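Local coordinates for bifunctional protein PutA (Bdellovibrio bacteriovorus, PDB 5UR2), which probably couples proline oxidation by a flavin-dependent dehydrogenase to NAD-dependent oxidation of L-glutamate gamma-semialdehyde to L-glutamate, the two steps of proline breakdown, at residues V197-L202 / K216-R221; D220-V225 / V236-E241. All coordinates share one frame; numbering follows the deposited sequence.

Interaction 1: V197-L202 / K216-R221; sequences VKMTAL and KILKDR. With P5F (N-propargylglycine-modified flavin adenine dinucleotide), chain F.
Met199 and Leu218 meet with their side chains crossed at about a right angle. The methionine presents its thioether end: CE lies 3.8 Å from CD1 of Leu218, and SD also touches that methyl. Its CG is anti to the backbone N (chi1 -171°), and a bend at chi3 turns CE aside, so that SD and CE lie at much the same distance from CD1 of Leu218, while CD2 of the leucine packs against CG nearer the root of the methionine. One leucine thus contacts most of the length of the methionine chain.

The second point of contact is Leu202 with Arg221, where the backbones come closest, 6.2 Å between the two CA atoms. Both side chains point across the gap at their roots, CB of Leu202 standing 3.9 Å from CB of Arg221. The arginine bends at chi2 (-77°), and its NH1 donates to O of Leu202 over 3.0 Å. This bond lies in the carbonyl plane but is not straight, with an angle of 143° at the hydrogen. NH1 also forms a salt bridge with Glu152, while CG2 of Ile217 lies over one face of the guanidinium, toward its rim.

At the other end of 197-202, NZ of Lys198 is covalently joined to C23 of the flavin adduct at 1.4 Å, the linkage left by inactivation with N-propargylglycine.

The contact packs the loop after barrel strand 194-197 onto helix 211-232, within the first half of a beta-alpha-beta crossover. Helix 246-257 touches Met199 and Leu218 through Val252, and helix 152-173 supports Leu202 through Tyr158 and Ser159.

Interaction 2: D220-V225 / V236-E241; sequences DRLRPV and VNLDME. With P5F (N-propargylglycine-modified flavin adenine dinucleotide), chain F.
Leu222 reaches Leu238 through a single methyl: its CD1 lies 3.7 Å from CD1 and 3.9 Å from CD2 of the strand residue, so it touches both branches of the leucine. Leu238 offers this forked end because its CG is anti to the backbone N (chi1 -172°), which carries the methyls nearer the helix than the CB direction alone would.

The next residue, Arg223, turns to the outer side of the helix, where its NH1 donates to OD1 of Asp220 over 2.7 Å. The oxygen lies almost in the guanidinium plane and is met on its anti side, somewhat out of the carboxylate plane. Lys216 pairs with the other carboxylate oxygen, and NH2 of Arg223 with Glu259. The helix is kinked at Pro224 and Val225, whose N atoms lack bonds to the preceding turn, for Pro224 because proline has no N-H to give.

Val225 closes the contact more loosely, with CG1 4.5 Å from CG1 of Val236 and its carbonyl O 4.2 Å from CG2 of that valine.

Further along 236-241 the chain turns to the cofactor. Met240 makes two backbone hydrogen bonds to the flavin pyrimidine edge: its N donates to O4 of the adduct at 3.1 Å, and its O accepts the N3 hydrogen, with N3 2.8 Å away. Beside it, Asp239 forms a salt bridge with Arg300.

Helix 211-232 here covers strand 235-238 of the eight-stranded parallel barrel, closing a beta-alpha-beta unit. Val197 of strand 194-197 touches both Leu222 and Val236, while helix 246-257 adds Leu256 against Leu222 and Thr249 against Leu238.

How the interactions relate
Both contacts lie within the proline dehydrogenase barrel, their centres about 6 Å apart, and share helix 211-232. Interaction 2 rests on apolar side-chain packing and belongs to the buried helix-sheet layer. Interaction 1, at the C-terminal end of strand 194-197, is also mostly buried but mixes apolar packing with a polar bond at its partly exposed arginine, and it buries more surface, 252 against 153 Å². The two join directly: N of Val197 lies 2.8 Å from O of Asn237, a probable hydrogen bond between neighbouring strands. Both reach the same adduct, 197-202 from the propargyl-derived end and 236-241 from the pyrimidine edge.

Interaction 1: V197-L202 / K216-R221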
loop_
_atom_site.group_PDB
_atom_site.type_symbol
_atom_site.label_atom_id
_atom_site.label_comp_id
_atom_site.label_asym_id
_atom_site.label_seq_id
_atom_site.Cartn_x
_atom_site.Cartn_y
_atom_site.Cartn_z
ATOM N N VAL B 197 -48.167 1.123 25.328
ATOM C CA VAL B 197 -48.083 0.205 24.203
ATOM C C VAL B 197 -46.943 0.572 23.256
ATOM O O VAL B 197 -46.778 1.740 22.903
ATOM C CB VAL B 197 -49.423 0.188 23.435
ATOM C CG1 VAL B 197 -49.362 -0.775 22.255
ATOM C CG2 VAL B 197 -50.561 -0.194 24.369
ATOM N N LYS B 198 -46.182 -0.432 22.820
ATOM C CA LYS B 198 -45.080 -0.231 21.875
ATOM C C LYS B 198 -45.623 -0.591 20.509
ATOM O O LYS B 198 -46.050 -1.753 20.272
ATOM C CB LYS B 198 -43.839 -1.040 22.256
ATOM C CG LYS B 198 -42.568 -0.339 22.728
ATOM C CD LYS B 198 -42.367 0.085 24.171
ATOM C CE LYS B 198 -41.449 1.271 24.433
ATOM N NZ LYS B 198 -41.274 1.769 25.803
ATOM N N MET B 199 -45.641 0.367 19.589
ATOM C CA MET B 199 -46.302 0.168 18.306
ATOM C C MET B 199 -45.693 -0.963 17.468
ATOM O O MET B 199 -46.414 -1.831 16.981
ATOM C CB MET B 199 -46.280 1.462 17.477
ATOM C CG MET B 199 -47.151 1.373 16.213
ATOM S SD MET B 199 -47.045 2.792 15.117
ATOM C CE MET B 199 -45.341 2.662 14.536
ATOM N N THR B 200 -44.370 -0.964 17.282
ATOM C CA THR B 200 -43.787 -1.978 16.411
ATOM C C THR B 200 -43.897 -3.388 16.974
ATOM O O THR B 200 -43.649 -4.343 16.241
ATOM C CB THR B 200 -42.333 -1.660 16.123
ATOM O OG1 THR B 200 -41.565 -1.846 17.324
ATOM C CG2 THR B 200 -42.238 -0.223 15.638
ATOM N N ALA B 201 -44.263 -3.550 18.243
ATOM C CA ALA B 201 -44.475 -4.892 18.752
ATOM C C ALA B 201 -45.739 -5.537 18.203
ATOM O O ALA B 201 -45.902 -6.752 18.349
ATOM C CB ALA B 201 -44.529 -4.872 20.274
ATOM N N LEU B 202 -46.620 -4.766 17.571
ATOM C CA LEU B 202 -47.890 -5.272 17.076
ATOM C C LEU B 202 -47.853 -5.740 15.629
ATOM O O LEU B 202 -48.856 -6.276 15.153
ATOM C CB LEU B 202 -48.972 -4.206 17.206
ATOM C CG LEU B 202 -49.309 -3.902 18.650
ATOM C CD1 LEU B 202 -50.118 -2.624 18.745
ATOM C CD2 LEU B 202 -50.085 -5.078 19.172
ATOM N N LYS B 216 -51.998 1.534 7.630
ATOM C CA LYS B 216 -53.310 0.921 7.810
ATOM C C LYS B 216 -53.219 -0.322 8.691
ATOM O O LYS B 216 -54.080 -0.543 9.550
ATOM C CB LYS B 216 -53.941 0.584 6.461
ATOM C CG LYS B 216 -55.239 -0.234 6.586
ATOM C CD LYS B 216 -55.782 -0.621 5.218
ATOM C CE LYS B 216 -56.420 -2.014 5.248
ATOM N NZ LYS B 216 -57.539 -2.110 6.221
ATOM N N ILE B 217 -52.192 -1.153 8.484
ATOM C CA ILE B 217 -52.064 -2.365 9.292
ATOM C C ILE B 217 -51.783 -2.012 10.748
ATOM O O ILE B 217 -52.385 -2.590 11.663
ATOM C CB ILE B 217 -50.981 -3.299 8.713
ATOM C CG1 ILE B 217 -51.433 -3.874 7.374
ATOM C CG2 ILE B 217 -50.630 -4.420 9.698
ATOM C CD1 ILE B 217 -50.335 -4.621 6.616
ATOM N N LEU B 218 -50.873 -1.056 10.989
ATOM C CA LEU B 218 -50.571 -0.654 12.361
ATOM C C LEU B 218 -51.822 -0.134 13.067
ATOM O O LEU B 218 -52.112 -0.520 14.204
ATOM C CB LEU B 218 -49.454 0.396 12.375
ATOM C CG LEU B 218 -48.078 -0.167 11.996
ATOM C CD1 LEU B 218 -47.080 0.941 11.676
ATOM C CD2 LEU B 218 -47.558 -1.049 13.097
ATOM N N LYS B 219 -52.590 0.723 12.393
ATOM C CA LYS B 219 -53.839 1.211 12.963
ATOM C C LYS B 219 -54.796 0.068 13.266
ATOM O O LYS B 219 -55.447 0.062 14.317
ATOM C CB LYS B 219 -54.499 2.217 12.015
ATOM C CG LYS B 219 -53.787 3.553 11.947
ATOM C CD LYS B 219 -54.126 4.344 10.682
ATOM C CE LYS B 219 -55.562 4.844 10.682
ATOM N NZ LYS B 219 -55.851 5.616 9.436
ATOM N N ASP B 220 -54.893 -0.912 12.353
ATOM C CA ASP B 220 -55.793 -2.038 12.577
ATOM C C ASP B 220 -55.382 -2.835 13.807
ATOM O O ASP B 220 -56.238 -3.338 14.535
ATOM C CB ASP B 220 -55.835 -2.971 11.355
ATOM C CG ASP B 220 -56.521 -2.351 10.150
ATOM O OD1 ASP B 220 -57.172 -1.305 10.314
ATOM O OD2 ASP B 220 -56.432 -2.938 9.044
ATOM N N ARG B 221 -54.077 -2.970 14.055
ATOM C CA ARG B 221 -53.649 -3.752 15.206
ATOM C C ARG B 221 -53.827 -2.979 16.502
ATOM O O ARG B 221 -54.135 -3.583 17.538
ATOM C CB ARG B 221 -52.192 -4.182 15.039
ATOM C CG ARG B 221 -51.892 -4.906 13.728
ATOM C CD ARG B 221 -52.364 -6.339 13.743
ATOM N NE ARG B 221 -52.201 -7.005 12.445
ATOM C CZ ARG B 221 -51.127 -7.687 12.054
ATOM N NH1 ARG B 221 -50.072 -7.800 12.844
ATOM N NH2 ARG B 221 -51.109 -8.263 10.857
HETATM P PA P5F F . -31.439 13.820 32.083
HETATM O O1A P5F F . -31.779 15.285 32.521
HETATM O O2A P5F F . -30.181 13.262 32.529
HETATM O O5B P5F F . -31.322 13.609 30.598
HETATM C C5B P5F F . -30.680 12.508 29.968
HETATM C C4B P5F F . -31.087 12.492 28.487
HETATM O O4B P5F F . -30.480 13.508 27.724
HETATM C C3B P5F F . -30.795 11.236 27.717
HETATM O O3B P5F F . -31.694 10.229 27.982
HETATM C C2B P5F F . -30.863 11.698 26.317
HETATM O O2B P5F F . -32.190 11.753 25.918
HETATM C C1B P5F F . -30.323 13.081 26.399
HETATM N N9A P5F F . -28.927 13.195 26.063
HETATM C C8A P5F F . -27.850 12.546 26.652
HETATM N N7A P5F F . -26.726 12.956 26.053
HETATM C C5A P5F F . -27.024 13.896 25.064
HETATM C C6A P5F F . -26.283 14.624 24.135
HETATM N N6A P5F F . -24.854 14.501 24.080
HETATM N N1A P5F F . -26.897 15.458 23.274
HETATM C C2A P5F F . -28.238 15.612 23.291
HETATM N N3A P5F F . -28.994 14.890 24.168
HETATM C C4A P5F F . -28.438 14.050 25.051
HETATM N N1 P5F F . -37.790 7.548 26.015
HETATM C C2 P5F F . -38.213 7.404 24.643
HETATM O O2 P5F F . -37.336 7.776 23.649
HETATM N N3 P5F F . -39.513 6.898 24.319
HETATM C C4 P5F F . -40.439 6.510 25.319
HETATM O O4 P5F F . -41.695 6.024 24.932
HETATM C C4X P5F F . -39.991 6.652 26.768
HETATM N N5 P5F F . -40.808 6.159 27.875
HETATM C C5X P5F F . -40.506 6.728 29.203
HETATM C C6 P5F F . -41.562 6.747 30.262
HETATM C C7 P5F F . -41.302 7.371 31.508
HETATM C C7M P5F F . -42.379 7.384 32.570
HETATM C C8 P5F F . -40.038 7.985 31.761
HETATM C C8M P5F F . -39.728 8.660 33.073
HETATM C C9 P5F F . -39.035 7.974 30.763
HETATM C C9A P5F F . -39.298 7.317 29.452
HETATM N N10 P5F F . -38.265 7.328 28.413
HETATM C C10 P5F F . -38.713 7.152 27.060
HETATM C "C1'" P5F F . -36.853 7.692 28.686
HETATM C "C2'" P5F F . -36.628 9.205 28.689
HETATM O "O2'" P5F F . -36.787 9.674 27.405
HETATM C "C3'" P5F F . -35.266 9.653 29.225
HETATM O "O3'" P5F F . -34.284 9.136 28.407
HETATM C "C4'" P5F F . -34.957 9.216 30.649
HETATM O "O4'" P5F F . -36.168 9.107 31.315
HETATM C "C5'" P5F F . -33.927 10.082 31.398
HETATM O "O5'" P5F F . -34.059 11.469 31.155
HETATM P P P5F F . -33.918 12.637 32.272
HETATM O O1P P5F F . -34.722 13.974 32.045
HETATM O O2P P5F F . -34.219 11.811 33.578
HETATM O O3P P5F F . -32.298 12.692 32.532
HETATM C C21 P5F F . -40.536 3.633 27.249
HETATM C C22 P5F F . -40.788 4.918 27.583
HETATM C C23 P5F F . -40.924 3.073 25.869
#

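Interaction 2: D220-V225 / V236-E241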
loop_
_atom_site.group_PDB
_atom_site.type_symbol
_atom_site.label_atom_id
_atom_site.label_comp_id
_atom_site.label_asym_id
_atom_site.label_seq_id
_atom_site.Cartn_x
_atom_site.Cartn_y
_atom_site.Cartn_z
ATOM N N ASP B 220 -54.893 -0.912 12.353
ATOM C CA ASP B 220 -55.793 -2.038 12.577
ATOM C C ASP B 220 -55.382 -2.835 13.807
ATOM O O ASP B 220 -56.238 -3.338 14.535
ATOM C CB ASP B 220 -55.835 -2.971 11.355
ATOM C CG ASP B 220 -56.521 -2.351 10.150
ATOM O OD1 ASP B 220 -57.172 -1.305 10.314
ATOM O OD2 ASP B 220 -56.432 -2.938 9.044
ATOM N N ARG B 221 -54.077 -2.970 14.055
ATOM C CA ARG B 221 -53.649 -3.752 15.206
ATOM C C ARG B 221 -53.827 -2.979 16.502
ATOM O O ARG B 221 -54.135 -3.583 17.538
ATOM C CB ARG B 221 -52.192 -4.182 15.039
ATOM C CG ARG B 221 -51.892 -4.906 13.728
ATOM C CD ARG B 221 -52.364 -6.339 13.743
ATOM N NE ARG B 221 -52.201 -7.005 12.445
ATOM C CZ ARG B 221 -51.127 -7.687 12.054
ATOM N NH1 ARG B 221 -50.072 -7.800 12.844
ATOM N NH2 ARG B 221 -51.109 -8.263 10.857
ATOM N N LEU B 222 -53.659 -1.650 16.455
ATOM C CA LEU B 222 -53.839 -0.801 17.634
ATOM C C LEU B 222 -55.307 -0.611 17.977
ATOM O O LEU B 222 -55.664 -0.509 19.159
ATOM C CB LEU B 222 -53.203 0.571 17.420
ATOM C CG LEU B 222 -51.946 0.904 18.213
ATOM C CD1 LEU B 222 -51.640 2.397 18.091
ATOM C CD2 LEU B 222 -52.129 0.502 19.656
ATOM N N ARG B 223 -56.162 -0.543 16.962
ATOM C CA ARG B 223 -57.561 -0.184 17.178
ATOM C C ARG B 223 -58.250 -1.016 18.255
ATOM O O ARG B 223 -58.883 -0.418 19.136
ATOM C CB ARG B 223 -58.318 -0.264 15.841
ATOM C CG ARG B 223 -59.763 0.256 15.904
ATOM C CD ARG B 223 -60.408 0.329 14.515
ATOM N NE ARG B 223 -59.776 1.318 13.638
ATOM C CZ ARG B 223 -58.962 1.033 12.622
ATOM N NH1 ARG B 223 -58.644 -0.226 12.319
ATOM N NH2 ARG B 223 -58.472 2.026 11.900
ATOM N N PRO B 224 -58.164 -2.352 18.279
ATOM C CA PRO B 224 -58.856 -3.091 19.358
ATOM C C PRO B 224 -58.309 -2.787 20.744
ATOM O O PRO B 224 -59.070 -2.845 21.720
ATOM C CB PRO B 224 -58.626 -4.564 18.992
ATOM C CG PRO B 224 -58.111 -4.559 17.584
ATOM C CD PRO B 224 -57.435 -3.260 17.376
ATOM N N VAL B 225 -57.005 -2.484 20.861
ATOM C CA VAL B 225 -56.436 -2.129 22.161
ATOM C C VAL B 225 -56.972 -0.779 22.614
ATOM O O VAL B 225 -57.382 -0.607 23.771
ATOM C CB VAL B 225 -54.895 -2.115 22.116
ATOM C CG1 VAL B 225 -54.339 -1.791 23.501
ATOM C CG2 VAL B 225 -54.348 -3.414 21.600
ATOM N N VAL B 236 -54.764 4.678 27.695
ATOM C CA VAL B 236 -53.868 3.974 26.780
ATOM C C VAL B 236 -52.877 4.973 26.207
ATOM O O VAL B 236 -53.271 5.951 25.554
ATOM C CB VAL B 236 -54.624 3.253 25.661
ATOM C CG1 VAL B 236 -53.650 2.415 24.845
ATOM C CG2 VAL B 236 -55.695 2.377 26.256
ATOM N N ASN B 237 -51.593 4.726 26.460
ATOM C CA ASN B 237 -50.504 5.570 26.000
ATOM C C ASN B 237 -49.701 4.830 24.938
ATOM O O ASN B 237 -49.331 3.668 25.132
ATOM C CB ASN B 237 -49.598 5.975 27.168
ATOM C CG ASN B 237 -48.691 7.127 26.812
ATOM O OD1 ASN B 237 -47.662 6.936 26.163
ATOM N ND2 ASN B 237 -49.072 8.333 27.222
ATOM N N LEU B 238 -49.436 5.498 23.817
ATOM C CA LEU B 238 -48.623 4.937 22.746
ATOM C C LEU B 238 -47.207 5.452 22.944
ATOM O O LEU B 238 -46.992 6.673 22.948
ATOM C CB LEU B 238 -49.166 5.332 21.369
ATOM C CG LEU B 238 -48.504 4.657 20.156
ATOM C CD1 LEU B 238 -48.671 3.140 20.252
ATOM C CD2 LEU B 238 -49.059 5.174 18.835
ATOM N N ASP B 239 -46.261 4.533 23.175
ATOM C CA ASP B 239 -44.873 4.942 23.354
ATOM C C ASP B 239 -44.278 5.418 22.031
ATOM O O ASP B 239 -44.852 5.242 20.952
ATOM C CB ASP B 239 -44.026 3.813 23.957
ATOM C CG ASP B 239 -44.323 3.573 25.453
ATOM O OD1 ASP B 239 -44.819 4.492 26.140
ATOM O OD2 ASP B 239 -44.037 2.470 25.959
ATOM N N MET B 240 -43.102 6.032 22.121
ATOM C CA MET B 240 -42.366 6.459 20.939
ATOM C C MET B 240 -41.046 5.722 20.896
ATOM O O MET B 240 -40.255 5.796 21.849
ATOM C CB MET B 240 -42.114 7.964 20.921
ATOM C CG MET B 240 -41.507 8.402 19.606
ATOM S SD MET B 240 -42.600 8.089 18.218
ATOM C CE MET B 240 -43.761 9.435 18.476
ATOM N N GLU B 241 -40.806 5.040 19.781
ATOM C CA GLU B 241 -39.602 4.243 19.588
ATOM C C GLU B 241 -38.573 5.039 18.786
ATOM O O GLU B 241 -38.542 6.273 18.869
ATOM C CB GLU B 241 -39.966 2.911 18.913
ATOM C CG GLU B 241 -40.864 2.051 19.799
ATOM C CD GLU B 241 -41.650 0.993 19.022
ATOM O OE1 GLU B 241 -42.601 1.373 18.309
ATOM O OE2 GLU B 241 -41.332 -0.219 19.140
HETATM P PA P5F F . -31.439 13.820 32.083
HETATM O O1A P5F F . -31.779 15.285 32.521
HETATM O O2A P5F F . -30.181 13.262 32.529
HETATM O O5B P5F F . -31.322 13.609 30.598
HETATM C C5B P5F F . -30.680 12.508 29.968
HETATM C C4B P5F F . -31.087 12.492 28.487
HETATM O O4B P5F F . -30.480 13.508 27.724
HETATM C C3B P5F F . -30.795 11.236 27.717
HETATM O O3B P5F F . -31.694 10.229 27.982
HETATM C C2B P5F F . -30.863 11.698 26.317
HETATM O O2B P5F F . -32.190 11.753 25.918
HETATM C C1B P5F F . -30.323 13.081 26.399
HETATM N N9A P5F F . -28.927 13.195 26.063
HETATM C C8A P5F F . -27.850 12.546 26.652
HETATM N N7A P5F F . -26.726 12.956 26.053
HETATM C C5A P5F F . -27.024 13.896 25.064
HETATM C C6A P5F F . -26.283 14.624 24.135
HETATM N N6A P5F F . -24.854 14.501 24.080
HETATM N N1A P5F F . -26.897 15.458 23.274
HETATM C C2A P5F F . -28.238 15.612 23.291
HETATM N N3A P5F F . -28.994 14.890 24.168
HETATM C C4A P5F F . -28.438 14.050 25.051
HETATM N N1 P5F F . -37.790 7.548 26.015
HETATM C C2 P5F F . -38.213 7.404 24.643
HETATM O O2 P5F F . -37.336 7.776 23.649
HETATM N N3 P5F F . -39.513 6.898 24.319
HETATM C C4 P5F F . -40.439 6.510 25.319
HETATM O O4 P5F F . -41.695 6.024 24.932
HETATM C C4X P5F F . -39.991 6.652 26.768
HETATM N N5 P5F F . -40.808 6.159 27.875
HETATM C C5X P5F F . -40.506 6.728 29.203
HETATM C C6 P5F F . -41.562 6.747 30.262
HETATM C C7 P5F F . -41.302 7.371 31.508
HETATM C C7M P5F F . -42.379 7.384 32.570
HETATM C C8 P5F F . -40.038 7.985 31.761
HETATM C C8M P5F F . -39.728 8.660 33.073
HETATM C C9 P5F F . -39.035 7.974 30.763
HETATM C C9A P5F F . -39.298 7.317 29.452
HETATM N N10 P5F F . -38.265 7.328 28.413
HETATM C C10 P5F F . -38.713 7.152 27.060
HETATM C "C1'" P5F F . -36.853 7.692 28.686
HETATM C "C2'" P5F F . -36.628 9.205 28.689
HETATM O "O2'" P5F F . -36.787 9.674 27.405
HETATM C "C3'" P5F F . -35.266 9.653 29.225
HETATM O "O3'" P5F F . -34.284 9.136 28.407
HETATM C "C4'" P5F F . -34.957 9.216 30.649
HETATM O "O4'" P5F F . -36.168 9.107 31.315
HETATM C "C5'" P5F F . -33.927 10.082 31.398
HETATM O "O5'" P5F F . -34.059 11.469 31.155
HETATM P P P5F F . -33.918 12.637 32.272
HETATM O O1P P5F F . -34.722 13.974 32.045
HETATM O O2P P5F F . -34.219 11.811 33.578
HETATM O O3P P5F F . -32.298 12.692 32.532
HETATM C C21 P5F F . -40.536 3.633 27.249
HETATM C C22 P5F F . -40.788 4.918 27.583
HETATM C C23 P5F F . -40.924 3.073 25.869
#